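Tellurite resistance protein of COG3793 (Nostoc punctiforme, PDB 2OU3) is an all-helical TerB-family protein that probably binds metal and takes part in resistance to tellurite. Local coordinates at the interface of chains A and B. Residues are numbered along the deposited sequence; one frame, centred on the assembly and turned at random. Chains: chain A/B, Tellurite resistance protein of COG3793.

The interface of chains A and B. Residues chain A 20, 89, 92-93, 96; chain B 154-155, 160.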
loop_
_atom_site.group_PDB
_atom_site.type_symbol
_atom_site.label_atom_id
_atom_site.label_comp_id
_atom_site.label_asym_id
_atom_site.label_seq_id
_atom_site.Cartn_x
_atom_site.Cartn_y
_atom_site.Cartn_z
ATOM N N PHE A 20 -6.428 -7.825 -7.131
ATOM C CA PHE A 20 -6.757 -9.232 -7.101
ATOM C C PHE A 20 -7.807 -9.500 -6.042
ATOM O O PHE A 20 -7.823 -8.853 -5.022
ATOM C CB PHE A 20 -5.501 -10.054 -6.754
ATOM C CG PHE A 20 -4.396 -10.020 -7.804
ATOM C CD1 PHE A 20 -4.601 -9.540 -9.095
ATOM C CD2 PHE A 20 -3.121 -10.505 -7.474
ATOM C CE1 PHE A 20 -3.562 -9.526 -10.048
ATOM C CE2 PHE A 20 -2.100 -10.521 -8.423
ATOM C CZ PHE A 20 -2.315 -10.039 -9.703
ATOM N N GLN A 89 -0.057 -17.808 -14.051
ATOM C CA GLN A 89 -0.491 -16.531 -13.471
ATOM C C GLN A 89 0.579 -15.479 -13.669
ATOM O O GLN A 89 0.305 -14.380 -14.133
ATOM C CB GLN A 89 -0.785 -16.664 -11.968
ATOM C CG GLN A 89 -2.037 -17.511 -11.628
ATOM C CD GLN A 89 -1.845 -18.994 -11.891
ATOM O OE1 GLN A 89 -0.952 -19.648 -11.300
ATOM N NE2 GLN A 89 -2.683 -19.552 -12.769
HETATM N N MSE A 92 0.776 -13.886 -17.067
HETATM C CA MSE A 92 -0.195 -12.850 -17.417
HETATM C C MSE A 92 0.220 -11.464 -16.873
HETATM O O MSE A 92 -0.475 -10.464 -17.096
HETATM C CB MSE A 92 -1.572 -13.205 -16.827
HETATM C CG MSE A 92 -2.071 -14.519 -17.279
HETATM SE SE MSE A 92 -3.695 -15.105 -16.388
HETATM C CE MSE A 92 -4.420 -13.700 -16.666
ATOM N N ALA A 93 1.348 -11.428 -16.170
ATOM C CA ALA A 93 1.691 -10.348 -15.261
ATOM C C ALA A 93 2.766 -9.425 -15.827
ATOM O O ALA A 93 3.408 -8.688 -15.088
ATOM C CB ALA A 93 2.167 -10.953 -13.927
ATOM N N ASP A 96 2.622 -5.686 -14.922
ATOM C CA ASP A 96 2.690 -5.645 -13.478
ATOM C C ASP A 96 4.160 -5.838 -13.043
ATOM O O ASP A 96 4.693 -5.083 -12.244
ATOM C CB ASP A 96 1.739 -6.746 -13.001
ATOM C CG ASP A 96 1.615 -6.875 -11.484
ATOM O OD1 ASP A 96 2.296 -6.159 -10.706
ATOM O OD2 ASP A 96 0.748 -7.721 -11.105
ATOM N N LEU B 154 -2.398 -2.231 -15.934
ATOM C CA LEU B 154 -1.756 -3.531 -15.670
ATOM C C LEU B 154 -2.574 -4.694 -16.208
ATOM O O LEU B 154 -2.022 -5.648 -16.770
ATOM C CB LEU B 154 -1.547 -3.737 -14.148
ATOM C CG LEU B 154 -0.600 -2.784 -13.423
ATOM C CD1 LEU B 154 -0.319 -3.300 -11.986
ATOM C CD2 LEU B 154 0.720 -2.590 -14.189
ATOM N N TYR B 155 -3.886 -4.624 -16.015
ATOM C CA TYR B 155 -4.781 -5.740 -16.361
ATOM C C TYR B 155 -6.039 -5.225 -17.078
ATOM O O TYR B 155 -7.135 -5.206 -16.506
ATOM C CB TYR B 155 -5.144 -6.576 -15.111
ATOM C CG TYR B 155 -3.934 -7.237 -14.477
ATOM C CD1 TYR B 155 -3.324 -8.349 -15.074
ATOM C CD2 TYR B 155 -3.412 -6.775 -13.293
ATOM C CE1 TYR B 155 -2.196 -8.946 -14.521
ATOM C CE2 TYR B 155 -2.260 -7.395 -12.701
ATOM C CZ TYR B 155 -1.652 -8.452 -13.351
ATOM O OH TYR B 155 -0.561 -9.086 -12.835
ATOM N N PRO B 160 -4.872 -12.444 -13.365
ATOM C CA PRO B 160 -4.566 -13.785 -12.864
ATOM C C PRO B 160 -5.253 -14.173 -11.569
ATOM O O PRO B 160 -5.522 -15.353 -11.331
ATOM C CB PRO B 160 -3.045 -13.754 -12.673
ATOM C CG PRO B 160 -2.685 -12.359 -12.576
ATOM C CD PRO B 160 -3.670 -11.600 -13.394
HETATM O O HOH W 1 0.313 -7.416 -16.409
#
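B:Pro160, B:Tyr155 and A:Asp96 bury the most surface here, where the C-terminal tail of one TerB-family chain, just past its long helix 130-154, lies in a groove of the other. The groove is lined by A:Phe20, the 3-10 helix 90-92 and the start of helix 94-106; residues of both sides also belong to pockets for 1H-indole-3-carbaldehyde, which may come from expression, purification or crystallisation and whose role the structure does not show. The two-fold symmetry repeats the exchange with the chains swapped, although the assembly alone does not prove this dimer biological. The phenol oxygen OH of B:Tyr155 donates a hydrogen bond to OD2 of A:Asp96 at 2.6 Å, which accepts it with its anti lone pair, turned away from OD1. Carboxylate and phenol planes stand at 89°. CG of A:Asp96 stands opposite the backbone N (chi1 -179°), which carries the carboxylate to the hydroxyl end of the phenol, and CB of A:Asp96 packs 3.8 Å from CZ of B:Tyr155. A:Phe20 meets the phenol roughly at right angles: B:Tyr155 CZ lies in plane at its ring edge, and CE1 of A:Phe20 comes to 3.6 Å of CE2 of B:Tyr155. CZ of A:Phe20 also touches CG of B:Pro160 at 3.7 Å, bridging the two tail residues. The other flank of the proline is met by selenomethionine A:Met92, whose chain bends at chi3 (50°) to bring CE within 3.6 Å of the proline N, while CB of A:Gln89 packs against the proline CB at 3.8 Å. Beside the tyrosine, CD2 of B:Leu154 rests 3.7 Å from CA of A:Asp96. A water there links the carbonyl oxygens of A:Met92 and B:Leu154 to the backbone N of A:Asp96.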